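Local coordinates for DNA repair protein RAD7 (PDB 5ZB2) that acts in global genome nucleotide excision repair of non-transcribed DNA, binding Elongin-C beside the leucine-rich-repeat solenoid contained in this C-terminal part of the protein, at residues A[220-225]-A[244-249]; A[319-324]-A[343-348]; A[48-53]-A[74-79]; A[174-179]-A[200-205]. All coordinates share one frame; numbering follows the deposited sequence.

Interaction 1: A[220-225]-A[244-249]; sequences EDVNDE and NGCIDL
Asp-248 and Leu-249 pack against Glu-220 and the run Val-222 to Asp-224, joining two neighbouring loops of the leucine-rich-repeat solenoid, each lying between a strand and the helix that follows it. CG of Asp-248 stands anti to its backbone N (chi1 -159°), which places it 3.9 Å from Glu-220 CA. Of the carboxylate oxygens, OD2 lies 3.6 Å from Asn-223 CB. No direct hydrogen bond crosses here; waters do the bridging. One accepts from Asp-248 N (2.9 Å) and donates to Val-222 O. A second accepts from Asp-224 N and can donate to Asp-248 OD2 (2.8 Å). An alanine at Asp-248 would probably deprive this second water of one of its possible acceptors and open a gap beside Glu-220 CA and Asn-223 CB. Deeper in, Val-222 CG1 lies against Cys-246 SG (3.7 Å), while Leu-249 CD2 is pressed against the backbone at Val-222 O and Asn-223 C. Asn-223 turns its amide the other way, where OD1 caps Ile-226 N at the start of helix 224-234. Asp-224 is held through OD2 by Thr-250 OG1, and its OD1 lies 3.4 Å from Leu-249 CA.

Interaction 2: A[319-324]-A[343-348]; sequences GARDSL and LACPNL
Arg-321, Asp-322 and Leu-324 meet Ala-344 to Leu-348 where two successive loops of the leucine-rich-repeat solenoid, each running from a helix into the next strand, lie against one another; the CA atoms of Arg-321 and Cys-345 are the nearest pair.

Of the polar links, the one direct hydrogen bond is weak: Asn-347 ND2 donates to Asp-322 O at 2.7 Å, but with an N-H...O angle of just 126°. More of the bridging falls to a water, which donates to both Arg-321 O and Leu-324 O and accepts from Asn-347 N at 2.9 Å. Two carbonyls of one loop are thereby tied to one amide of the other. Leu-324 O also comes within 3.2 Å of Leu-348 N, yet the angle is too poor for a hydrogen bond.

The remaining contacts are largely of carbon and sulphur with backbone oxygen. Cys-345 sets CB 3.1 Å from Arg-321 O, a tight approach, with SG beside the same oxygen. Pro-346 brings CD to Arg-321 O and to Asp-322 OD1, the latter 3.9 Å away. Asn-371, just after helix 361-370, hydrogen-bonds to Cys-345 N through OD1 and to Leu-343 O through ND2.

Arg-321 contributes mainly its aliphatic stem. With CG anti to the backbone N (chi1 162°), the chain runs past Ala-344 O and bends at chi3, and NH2 bonds to Ala-342 O. NE is buried here without a partner, and CG lies 3.1 Å from Ala-344 O.

Interaction 3: A[48-53]-A[74-79]; sequences ANLNNL and TDLKRL
Asn-51 answers strand 78-81 with its side-chain amide, much as a neighbouring strand would with a peptide group. Its CG stands anti to the carbonyl carbon, beside the backbone N (chi1 -86°), which places CG 3.8 Å from Arg-78 O. Its ND2 donates to Arg-78 O at 3.0 Å along a fairly straight path, the N-H...O angle being 160°. The acceptor lies near the plane of the Asn-51 amide, while the donor is tilted 30° from the plane of the Arg-78 carbonyl. Its OD1 accepts in turn from Thr-80 N, so both ends of the amide are engaged, which should fix its rotation. Between these two bonds OD1 lies beside the Leu-79 backbone, 3.6 Å from Leu-79 CA. Strand 78-81 is outermost in this chain; its other neighbour is strand 104-108, reached by ordinary backbone bonds from Leu-79 to Glu-104 and Ser-106.

One residue earlier, at the start of helix 50-59, the contact becomes apolar. Leu-50 CD1 meets Thr-74 tip to tip, 3.9 Å from OG1 and about as far from CG2. Leu-50 and Leu-76 slide past each other in opposite directions, CD1 to CD2 at 3.9 Å. Thr-74 OG1 is held by Leu-76 N, 3.2 Å away, in an ST turn that shapes the loop presenting both residues.

On another side of the same helix, Leu-53 packs on Leu-92 of the Elongin-C chain. The geometry is consistent with a helix packed against the first, outermost strand of a leucine-rich-repeat solenoid, with a side chain serving that strand's edge.

Interaction 4: A[174-179]-A[200-205]; sequences LLINCG and PQYLVN
Gly-179 and Tyr-202 bring their CA atoms to 5.0 Å, the nearest backbone approach between the end of helix 168-178 and the short helix 199-202 of the leucine-rich-repeat solenoid. Glycine suits this spot: a CB on Gly-179 would clash with Leu-175 O and press tightly on Tyr-202 O. Tyr-202 CG, anti to the carbonyl carbon (chi1 -73°), comes 3.5 Å from Leu-175 CB. The side chain of Leu-175 crosses that of Tyr-202 at about a right angle and lays CB over one face of the ring, offset toward the rim, in a CH-pi contact 3.8 Å from the centroid and 23° off the normal. Its CD1 reaches Tyr-202 CD2, also at 3.8 Å, whereas CD2 lies against Tyr-202 CB and, at 4.1 Å, Leu-203 CD2. Ile-176 lies side by side with the tyrosine and points the same way, CG1 being 3.9 Å from OH. An alanine at Tyr-202 would probably leave Leu-175 CB and Ile-176 CG1 without the ring they pack on, opening a gap beside the helix. Beyond its link to Leu-175, Leu-203 touches Leu-185 of strand 184-188. A water completes the contact, donating to Gly-179 O at 2.8 Å and accepting from Asn-205 N at 3.0 Å.

How the interactions relate
From the N terminus, interaction 3 comes first: it closes a loop of 20 intervening residues and ties helix 50-59 to the outermost strand, 78-81, near Elongin-C. Interaction 4 next joins the end of helix 168-178 to helix 199-202, then interaction 1 joins the loop before helix 224-234 to the one after strand 240-244, and interaction 2 joins the loops following helices 309-320 and 337-341. All four are in series; none nests or crosses. Interactions 4 and 1 are the nearest neighbours, centres about 20 Å apart and nearest atoms about 6 Å, whereas the centres of interactions 1 and 3 lie about 37 Å apart, on opposite sides of the chain's centre.

Interaction 1: A[220-225]-A[244-249]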
loop_
_atom_site.group_PDB
_atom_site.type_symbol
_atom_site.label_atom_id
_atom_site.label_comp_id
_atom_site.label_asym_id
_atom_site.label_seq_id
_atom_site.Cartn_x
_atom_site.Cartn_y
_atom_site.Cartn_z
ATOM N N GLU A 220 -6.998 -24.382 -34.847
ATOM C CA GLU A 220 -8.272 -24.487 -35.549
ATOM C C GLU A 220 -9.352 -23.599 -34.943
ATOM O O GLU A 220 -10.388 -23.396 -35.582
ATOM C CB GLU A 220 -8.753 -25.945 -35.582
ATOM C CG GLU A 220 -9.126 -26.556 -34.234
ATOM C CD GLU A 220 -7.920 -26.999 -33.424
ATOM O OE1 GLU A 220 -6.777 -26.768 -33.872
ATOM O OE2 GLU A 220 -8.120 -27.581 -32.336
ATOM N N ASP A 221 -9.137 -23.060 -33.739
ATOM C CA ASP A 221 -10.097 -22.148 -33.126
ATOM C C ASP A 221 -10.105 -20.768 -33.777
ATOM O O ASP A 221 -11.014 -19.978 -33.497
ATOM C CB ASP A 221 -9.802 -22.009 -31.628
ATOM C CG ASP A 221 -10.043 -23.302 -30.859
ATOM O OD1 ASP A 221 -10.820 -24.153 -31.341
ATOM O OD2 ASP A 221 -9.458 -23.463 -29.769
ATOM N N VAL A 222 -9.126 -20.458 -34.617
ATOM C CA VAL A 222 -9.110 -19.227 -35.409
ATOM C C VAL A 222 -9.111 -19.662 -36.870
ATOM O O VAL A 222 -8.055 -19.798 -37.492
ATOM C CB VAL A 222 -7.900 -18.343 -35.088
ATOM C CG1 VAL A 222 -7.862 -17.119 -36.007
ATOM C CG2 VAL A 222 -7.917 -17.919 -33.622
ATOM N N ASN A 223 -10.297 -19.889 -37.431
ATOM C CA ASN A 223 -10.426 -20.442 -38.771
ATOM C C ASN A 223 -10.947 -19.386 -39.739
ATOM O O ASN A 223 -11.355 -18.291 -39.346
ATOM C CB ASN A 223 -11.345 -21.674 -38.767
ATOM C CG ASN A 223 -12.717 -21.384 -38.191
ATOM O OD1 ASN A 223 -13.244 -20.281 -38.320
ATOM N ND2 ASN A 223 -13.304 -22.384 -37.552
ATOM N N ASP A 224 -10.917 -19.740 -41.028
ATOM C CA ASP A 224 -11.338 -18.816 -42.076
ATOM C C ASP A 224 -12.727 -18.263 -41.799
ATOM O O ASP A 224 -12.960 -17.054 -41.905
ATOM C CB ASP A 224 -11.313 -19.520 -43.435
ATOM C CG ASP A 224 -9.922 -19.928 -43.854
ATOM O OD1 ASP A 224 -8.995 -19.100 -43.729
ATOM O OD2 ASP A 224 -9.755 -21.077 -44.311
ATOM N N GLU A 225 -13.665 -19.144 -41.442
ATOM C CA GLU A 225 -15.052 -18.724 -41.262
ATOM C C GLU A 225 -15.168 -17.608 -40.229
ATOM O O GLU A 225 -15.910 -16.638 -40.432
ATOM C CB GLU A 225 -15.909 -19.923 -40.854
ATOM C CG GLU A 225 -17.407 -19.687 -40.970
ATOM C CD GLU A 225 -18.229 -20.902 -40.579
ATOM O OE1 GLU A 225 -19.244 -20.731 -39.871
ATOM O OE2 GLU A 225 -17.861 -22.029 -40.979
ATOM N N ASN A 244 -1.054 -13.304 -36.246
ATOM C CA ASN A 244 0.216 -14.017 -36.227
ATOM C C ASN A 244 0.031 -15.402 -35.619
ATOM O O ASN A 244 -0.652 -15.562 -34.604
ATOM C CB ASN A 244 1.271 -13.240 -35.436
ATOM C CG ASN A 244 1.477 -11.828 -35.960
ATOM O OD1 ASN A 244 1.223 -11.539 -37.131
ATOM N ND2 ASN A 244 1.942 -10.939 -35.089
ATOM N N GLY A 245 0.648 -16.401 -36.246
ATOM C CA GLY A 245 0.560 -17.758 -35.751
ATOM C C GLY A 245 -0.768 -18.444 -35.973
ATOM O O GLY A 245 -0.970 -19.546 -35.454
ATOM N N CYS A 246 -1.682 -17.834 -36.727
ATOM C CA CYS A 246 -2.983 -18.440 -37.013
ATOM C C CYS A 246 -2.852 -19.327 -38.254
ATOM O O CYS A 246 -3.383 -19.046 -39.331
ATOM C CB CYS A 246 -4.041 -17.360 -37.201
ATOM S SG CYS A 246 -4.274 -16.260 -35.780
ATOM N N ILE A 247 -2.104 -20.399 -38.075
ATOM C CA ILE A 247 -1.743 -21.321 -39.123
ATOM C C ILE A 247 -2.860 -22.036 -39.835
ATOM O O ILE A 247 -2.674 -22.602 -40.864
ATOM C CB ILE A 247 -0.660 -22.313 -38.652
ATOM C CG1 ILE A 247 -1.232 -23.392 -37.750
ATOM C CG2 ILE A 247 0.450 -21.574 -37.953
ATOM C CD1 ILE A 247 -0.347 -24.587 -37.565
ATOM N N ASP A 248 -4.034 -21.979 -39.281
ATOM C CA ASP A 248 -5.190 -22.624 -39.890
ATOM C C ASP A 248 -5.827 -21.790 -40.998
ATOM O O ASP A 248 -6.672 -22.312 -41.734
ATOM C CB ASP A 248 -6.236 -22.927 -38.813
ATOM C CG ASP A 248 -7.204 -24.015 -39.226
ATOM O OD1 ASP A 248 -6.772 -25.185 -39.324
ATOM O OD2 ASP A 248 -8.398 -23.703 -39.434
ATOM N N LEU A 249 -5.450 -20.519 -41.136
ATOM C CA LEU A 249 -6.049 -19.651 -42.139
ATOM C C LEU A 249 -5.496 -19.958 -43.528
ATOM O O LEU A 249 -4.329 -20.327 -43.688
ATOM C CB LEU A 249 -5.798 -18.183 -41.789
ATOM C CG LEU A 249 -6.376 -17.715 -40.452
ATOM C CD1 LEU A 249 -6.034 -16.257 -40.195
ATOM C CD2 LEU A 249 -7.881 -17.925 -40.402
HETATM O O HOH W 1 -5.374 -20.503 -37.115
HETATM O O HOH W 2 -9.447 -22.262 -41.553
#

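Interaction 2: A[319-324]-A[343-348]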
loop_
_atom_site.group_PDB
_atom_site.type_symbol
_atom_site.label_atom_id
_atom_site.label_comp_id
_atom_site.label_asym_id
_atom_site.label_seq_id
_atom_site.Cartn_x
_atom_site.Cartn_y
_atom_site.Cartn_z
ATOM N N GLY A 319 0.348 1.650 -53.681
ATOM C CA GLY A 319 0.314 2.726 -52.710
ATOM C C GLY A 319 1.300 2.571 -51.566
ATOM O O GLY A 319 1.825 3.578 -51.074
ATOM N N ALA A 320 1.567 1.337 -51.136
ATOM C CA ALA A 320 2.362 1.127 -49.933
ATOM C C ALA A 320 3.800 1.606 -50.089
ATOM O O ALA A 320 4.452 1.902 -49.083
ATOM C CB ALA A 320 2.347 -0.352 -49.549
ATOM N N ARG A 321 4.303 1.690 -51.323
ATOM C CA ARG A 321 5.696 2.068 -51.543
ATOM C C ARG A 321 6.036 3.389 -50.861
ATOM O O ARG A 321 7.115 3.535 -50.277
ATOM C CB ARG A 321 5.969 2.155 -53.048
ATOM C CG ARG A 321 7.217 2.946 -53.437
ATOM C CD ARG A 321 7.310 3.122 -54.940
ATOM N NE ARG A 321 7.675 1.884 -55.619
ATOM C CZ ARG A 321 7.795 1.761 -56.937
ATOM N NH1 ARG A 321 7.576 2.802 -57.729
ATOM N NH2 ARG A 321 8.136 0.594 -57.465
ATOM N N ASP A 322 5.132 4.361 -50.928
ATOM C CA ASP A 322 5.415 5.712 -50.469
ATOM C C ASP A 322 5.152 5.917 -48.983
ATOM O O ASP A 322 5.552 6.952 -48.439
ATOM C CB ASP A 322 4.583 6.713 -51.274
ATOM C CG ASP A 322 4.891 6.662 -52.757
ATOM O OD1 ASP A 322 6.088 6.581 -53.114
ATOM O OD2 ASP A 322 3.938 6.691 -53.566
ATOM N N SER A 323 4.503 4.963 -48.311
ATOM C CA SER A 323 4.128 5.127 -46.915
ATOM C C SER A 323 4.858 4.194 -45.957
ATOM O O SER A 323 4.980 4.531 -44.778
ATOM C CB SER A 323 2.614 4.918 -46.754
ATOM O OG SER A 323 2.209 3.685 -47.321
ATOM N N LEU A 324 5.351 3.050 -46.425
ATOM C CA LEU A 324 5.954 2.075 -45.526
ATOM C C LEU A 324 7.168 2.656 -44.807
ATOM O O LEU A 324 8.014 3.319 -45.412
ATOM C CB LEU A 324 6.364 0.824 -46.304
ATOM C CG LEU A 324 5.242 -0.139 -46.692
ATOM C CD1 LEU A 324 5.731 -1.147 -47.721
ATOM C CD2 LEU A 324 4.712 -0.856 -45.459
ATOM N N LEU A 343 11.462 -2.413 -54.671
ATOM C CA LEU A 343 11.472 -1.930 -53.291
ATOM C C LEU A 343 12.274 -0.631 -53.225
ATOM O O LEU A 343 13.435 -0.592 -52.811
ATOM C CB LEU A 343 12.037 -2.994 -52.357
ATOM C CG LEU A 343 11.988 -2.700 -50.856
ATOM C CD1 LEU A 343 10.574 -2.378 -50.399
ATOM C CD2 LEU A 343 12.539 -3.885 -50.074
ATOM N N ALA A 344 11.626 0.457 -53.641
ATOM C CA ALA A 344 12.217 1.796 -53.615
ATOM C C ALA A 344 11.237 2.710 -52.884
ATOM O O ALA A 344 10.293 3.228 -53.486
ATOM C CB ALA A 344 12.508 2.300 -55.025
ATOM N N CYS A 345 11.467 2.910 -51.590
ATOM C CA CYS A 345 10.529 3.597 -50.724
ATOM C C CYS A 345 11.185 4.823 -50.101
ATOM O O CYS A 345 12.261 4.701 -49.499
ATOM C CB CYS A 345 10.039 2.653 -49.622
ATOM S SG CYS A 345 9.469 1.048 -50.232
ATOM N N PRO A 346 10.572 6.008 -50.199
ATOM C CA PRO A 346 11.221 7.203 -49.638
ATOM C C PRO A 346 11.295 7.207 -48.120
ATOM O O PRO A 346 12.217 7.816 -47.563
ATOM C CB PRO A 346 10.346 8.352 -50.159
ATOM C CG PRO A 346 9.017 7.737 -50.399
ATOM C CD PRO A 346 9.286 6.329 -50.841
ATOM N N ASN A 347 10.364 6.546 -47.432
ATOM C CA ASN A 347 10.266 6.632 -45.979
ATOM C C ASN A 347 10.624 5.334 -45.265
ATOM O O ASN A 347 10.525 5.275 -44.036
ATOM C CB ASN A 347 8.851 7.063 -45.581
ATOM C CG ASN A 347 8.427 8.352 -46.251
ATOM O OD1 ASN A 347 9.119 9.368 -46.163
ATOM N ND2 ASN A 347 7.291 8.317 -46.939
ATOM N N LEU A 348 11.040 4.299 -45.990
ATOM C CA LEU A 348 11.387 3.038 -45.350
ATOM C C LEU A 348 12.659 3.202 -44.526
ATOM O O LEU A 348 13.663 3.729 -45.013
ATOM C CB LEU A 348 11.563 1.947 -46.405
ATOM C CG LEU A 348 11.851 0.533 -45.900
ATOM C CD1 LEU A 348 10.705 0.023 -45.040
ATOM C CD2 LEU A 348 12.093 -0.401 -47.075
HETATM O O HOH W 3 8.111 4.766 -47.960
#

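Interaction 3: A[48-53]-A[74-79]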
loop_
_atom_site.group_PDB
_atom_site.type_symbol
_atom_site.label_atom_id
_atom_site.label_comp_id
_atom_site.label_asym_id
_atom_site.label_seq_id
_atom_site.Cartn_x
_atom_site.Cartn_y
_atom_site.Cartn_z
ATOM N N ALA A 48 6.111 15.649 -22.901
ATOM C CA ALA A 48 6.336 15.047 -24.208
ATOM C C ALA A 48 7.476 14.038 -24.192
ATOM O O ALA A 48 7.545 13.190 -25.088
ATOM C CB ALA A 48 6.622 16.134 -25.246
ATOM N N ASN A 49 8.367 14.112 -23.204
ATOM C CA ASN A 49 9.505 13.211 -23.100
ATOM C C ASN A 49 9.345 12.161 -22.009
ATOM O O ASN A 49 10.252 11.342 -21.826
ATOM C CB ASN A 49 10.787 14.012 -22.844
ATOM C CG ASN A 49 11.348 14.632 -24.107
ATOM O OD1 ASN A 49 11.280 14.041 -25.183
ATOM N ND2 ASN A 49 11.913 15.827 -23.978
ATOM N N LEU A 50 8.225 12.155 -21.281
ATOM C CA LEU A 50 8.066 11.199 -20.190
ATOM C C LEU A 50 8.066 9.765 -20.705
ATOM O O LEU A 50 8.644 8.873 -20.073
ATOM C CB LEU A 50 6.781 11.492 -19.411
ATOM C CG LEU A 50 6.814 12.687 -18.451
ATOM C CD1 LEU A 50 5.468 12.848 -17.762
ATOM C CD2 LEU A 50 7.923 12.553 -17.408
ATOM N N ASN A 51 7.430 9.521 -21.852
ATOM C CA ASN A 51 7.425 8.173 -22.411
ATOM C C ASN A 51 8.816 7.765 -22.875
ATOM O O ASN A 51 9.205 6.599 -22.736
ATOM C CB ASN A 51 6.427 8.081 -23.560
ATOM C CG ASN A 51 5.024 7.777 -23.085
ATOM O OD1 ASN A 51 4.805 6.826 -22.337
ATOM N ND2 ASN A 51 4.066 8.591 -23.509
ATOM N N ASN A 52 9.579 8.708 -23.434
ATOM C CA ASN A 52 10.961 8.416 -23.796
ATOM C C ASN A 52 11.779 8.065 -22.563
ATOM O O ASN A 52 12.613 7.152 -22.600
ATOM C CB ASN A 52 11.578 9.606 -24.531
ATOM C CG ASN A 52 10.977 9.816 -25.910
ATOM O OD1 ASN A 52 10.508 10.907 -26.239
ATOM N ND2 ASN A 52 10.989 8.770 -26.725
ATOM N N LEU A 53 11.550 8.774 -21.456
ATOM C CA LEU A 53 12.241 8.449 -20.214
ATOM C C LEU A 53 11.870 7.049 -19.742
ATOM O O LEU A 53 12.743 6.252 -19.382
ATOM C CB LEU A 53 11.907 9.495 -19.150
ATOM C CG LEU A 53 12.454 9.253 -17.740
ATOM C CD1 LEU A 53 13.970 9.120 -17.742
ATOM C CD2 LEU A 53 12.018 10.378 -16.814
ATOM N N THR A 74 1.712 14.346 -12.859
ATOM C CA THR A 74 1.849 15.041 -14.130
ATOM C C THR A 74 0.484 15.113 -14.802
ATOM O O THR A 74 -0.471 14.451 -14.388
ATOM C CB THR A 74 2.854 14.339 -15.055
ATOM O OG1 THR A 74 2.248 13.180 -15.641
ATOM C CG2 THR A 74 4.103 13.918 -14.284
ATOM N N ASP A 75 0.390 15.933 -15.847
ATOM C CA ASP A 75 -0.821 16.009 -16.654
ATOM C C ASP A 75 -0.764 15.092 -17.872
ATOM O O ASP A 75 -1.503 15.306 -18.839
ATOM C CB ASP A 75 -1.086 17.457 -17.084
ATOM C CG ASP A 75 0.049 18.046 -17.895
ATOM O OD1 ASP A 75 1.212 17.685 -17.637
ATOM O OD2 ASP A 75 -0.224 18.877 -18.788
ATOM N N LEU A 76 0.098 14.079 -17.841
ATOM C CA LEU A 76 0.223 13.155 -18.958
ATOM C C LEU A 76 -1.057 12.338 -19.117
ATOM O O LEU A 76 -1.710 11.976 -18.135
ATOM C CB LEU A 76 1.423 12.234 -18.737
ATOM C CG LEU A 76 1.818 11.282 -19.867
ATOM C CD1 LEU A 76 2.205 12.043 -21.123
ATOM C CD2 LEU A 76 2.961 10.388 -19.415
ATOM N N LYS A 77 -1.416 12.053 -20.367
ATOM C CA LYS A 77 -2.636 11.315 -20.682
ATOM C C LYS A 77 -2.377 9.902 -21.176
ATOM O O LYS A 77 -3.150 8.996 -20.864
ATOM C CB LYS A 77 -3.450 12.078 -21.734
ATOM C CG LYS A 77 -4.005 13.406 -21.233
ATOM C CD LYS A 77 -4.187 14.410 -22.360
ATOM C CE LYS A 77 -5.245 13.967 -23.357
ATOM N NZ LYS A 77 -6.609 13.956 -22.759
ATOM N N ARG A 78 -1.307 9.692 -21.938
ATOM C CA ARG A 78 -0.965 8.384 -22.483
ATOM C C ARG A 78 0.405 7.982 -21.954
ATOM O O ARG A 78 1.403 8.652 -22.235
ATOM C CB ARG A 78 -0.968 8.415 -24.012
ATOM C CG ARG A 78 -2.294 8.868 -24.615
ATOM C CD ARG A 78 -2.227 8.940 -26.132
ATOM N NE ARG A 78 -1.221 9.894 -26.592
ATOM C CZ ARG A 78 -0.902 10.094 -27.868
ATOM N NH1 ARG A 78 -1.508 9.404 -28.827
ATOM N NH2 ARG A 78 0.026 10.985 -28.187
ATOM N N LEU A 79 0.445 6.894 -21.191
ATOM C CA LEU A 79 1.674 6.400 -20.584
ATOM C C LEU A 79 1.901 4.953 -20.997
ATOM O O LEU A 79 0.972 4.137 -20.956
ATOM C CB LEU A 79 1.615 6.508 -19.054
ATOM C CG LEU A 79 2.826 5.953 -18.298
ATOM C CD1 LEU A 79 4.095 6.718 -18.654
ATOM C CD2 LEU A 79 2.576 5.988 -16.795
#

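Interaction 4: A[174-179]-A[200-205]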
loop_
_atom_site.group_PDB
_atom_site.type_symbol
_atom_site.label_atom_id
_atom_site.label_comp_id
_atom_site.label_asym_id
_atom_site.label_seq_id
_atom_site.Cartn_x
_atom_site.Cartn_y
_atom_site.Cartn_z
ATOM N N LEU A 174 -15.718 -9.794 -20.806
ATOM C CA LEU A 174 -15.236 -8.619 -21.523
ATOM C C LEU A 174 -16.236 -8.193 -22.588
ATOM O O LEU A 174 -16.588 -7.012 -22.696
ATOM C CB LEU A 174 -13.878 -8.906 -22.162
ATOM C CG LEU A 174 -13.410 -7.867 -23.187
ATOM C CD1 LEU A 174 -13.279 -6.500 -22.538
ATOM C CD2 LEU A 174 -12.096 -8.280 -23.836
ATOM N N LEU A 175 -16.696 -9.149 -23.396
ATOM C CA LEU A 175 -17.585 -8.822 -24.503
ATOM C C LEU A 175 -18.962 -8.415 -24.000
ATOM O O LEU A 175 -19.544 -7.442 -24.488
ATOM C CB LEU A 175 -17.687 -10.011 -25.452
ATOM C CG LEU A 175 -16.377 -10.403 -26.135
ATOM C CD1 LEU A 175 -16.558 -11.667 -26.958
ATOM C CD2 LEU A 175 -15.861 -9.265 -26.999
ATOM N N ILE A 176 -19.495 -9.145 -23.018
ATOM C CA ILE A 176 -20.799 -8.804 -22.461
ATOM C C ILE A 176 -20.785 -7.391 -21.889
ATOM O O ILE A 176 -21.721 -6.615 -22.105
ATOM C CB ILE A 176 -21.212 -9.847 -21.405
ATOM C CG1 ILE A 176 -21.528 -11.180 -22.089
ATOM C CG2 ILE A 176 -22.419 -9.361 -20.603
ATOM C CD1 ILE A 176 -21.822 -12.324 -21.133
ATOM N N ASN A 177 -19.726 -7.027 -21.162
ATOM C CA ASN A 177 -19.703 -5.740 -20.472
ATOM C C ASN A 177 -19.181 -4.592 -21.327
ATOM O O ASN A 177 -19.573 -3.441 -21.101
ATOM C CB ASN A 177 -18.859 -5.839 -19.199
ATOM C CG ASN A 177 -19.562 -6.601 -18.094
ATOM O OD1 ASN A 177 -20.422 -6.055 -17.405
ATOM N ND2 ASN A 177 -19.201 -7.869 -17.922
ATOM N N CYS A 178 -18.311 -4.863 -22.304
ATOM C CA CYS A 178 -17.655 -3.799 -23.051
ATOM C C CYS A 178 -17.694 -3.985 -24.562
ATOM O O CYS A 178 -17.138 -3.148 -25.281
ATOM C CB CYS A 178 -16.190 -3.670 -22.604
ATOM S SG CYS A 178 -15.973 -3.596 -20.809
ATOM N N GLY A 179 -18.333 -5.040 -25.061
ATOM C CA GLY A 179 -18.333 -5.347 -26.479
ATOM C C GLY A 179 -18.644 -4.177 -27.390
ATOM O O GLY A 179 -17.830 -3.819 -28.247
ATOM N N PRO A 200 -17.343 -11.931 -33.724
ATOM C CA PRO A 200 -18.256 -11.269 -34.677
ATOM C C PRO A 200 -19.583 -10.860 -34.060
ATOM O O PRO A 200 -20.194 -9.891 -34.527
ATOM C CB PRO A 200 -18.445 -12.324 -35.781
ATOM C CG PRO A 200 -17.282 -13.239 -35.654
ATOM C CD PRO A 200 -16.943 -13.270 -34.191
ATOM N N GLN A 201 -20.042 -11.556 -33.016
ATOM C CA GLN A 201 -21.314 -11.206 -32.391
ATOM C C GLN A 201 -21.233 -9.875 -31.654
ATOM O O GLN A 201 -22.170 -9.069 -31.716
ATOM C CB GLN A 201 -21.744 -12.302 -31.414
ATOM C CG GLN A 201 -21.878 -13.680 -32.021
ATOM C CD GLN A 201 -22.492 -14.672 -31.056
ATOM O OE1 GLN A 201 -23.218 -14.294 -30.134
ATOM N NE2 GLN A 201 -22.200 -15.950 -31.258
ATOM N N TYR A 202 -20.132 -9.629 -30.943
ATOM C CA TYR A 202 -20.083 -8.546 -29.970
ATOM C C TYR A 202 -19.358 -7.301 -30.456
ATOM O O TYR A 202 -19.619 -6.214 -29.930
ATOM C CB TYR A 202 -19.408 -9.031 -28.683
ATOM C CG TYR A 202 -20.263 -9.964 -27.858
ATOM C CD1 TYR A 202 -21.170 -9.466 -26.930
ATOM C CD2 TYR A 202 -20.151 -11.340 -27.992
ATOM C CE1 TYR A 202 -21.949 -10.310 -26.171
ATOM C CE2 TYR A 202 -20.928 -12.194 -27.234
ATOM C CZ TYR A 202 -21.824 -11.672 -26.323
ATOM O OH TYR A 202 -22.600 -12.513 -25.560
ATOM N N LEU A 203 -18.454 -7.422 -31.426
ATOM C CA LEU A 203 -17.639 -6.288 -31.862
ATOM C C LEU A 203 -18.401 -5.541 -32.951
ATOM O O LEU A 203 -18.112 -5.645 -34.144
ATOM C CB LEU A 203 -16.275 -6.766 -32.345
ATOM C CG LEU A 203 -15.414 -7.517 -31.329
ATOM C CD1 LEU A 203 -14.078 -7.884 -31.954
ATOM C CD2 LEU A 203 -15.201 -6.692 -30.065
ATOM N N VAL A 204 -19.390 -4.758 -32.519
ATOM C CA VAL A 204 -20.328 -4.113 -33.433
ATOM C C VAL A 204 -20.097 -2.615 -33.554
ATOM O O VAL A 204 -20.777 -1.964 -34.358
ATOM C CB VAL A 204 -21.786 -4.393 -33.021
ATOM C CG1 VAL A 204 -22.051 -5.896 -33.012
ATOM C CG2 VAL A 204 -22.090 -3.783 -31.660
ATOM N N ASN A 205 -19.162 -2.045 -32.796
ATOM C CA ASN A 205 -18.927 -0.610 -32.880
ATOM C C ASN A 205 -18.554 -0.224 -34.305
ATOM O O ASN A 205 -17.615 -0.775 -34.887
ATOM C CB ASN A 205 -17.823 -0.190 -31.914
ATOM C CG ASN A 205 -17.799 1.308 -31.675
ATOM O OD1 ASN A 205 -17.330 2.077 -32.516
ATOM N ND2 ASN A 205 -18.298 1.731 -30.516
HETATM O O HOH W 4 -17.171 -3.170 -30.896
#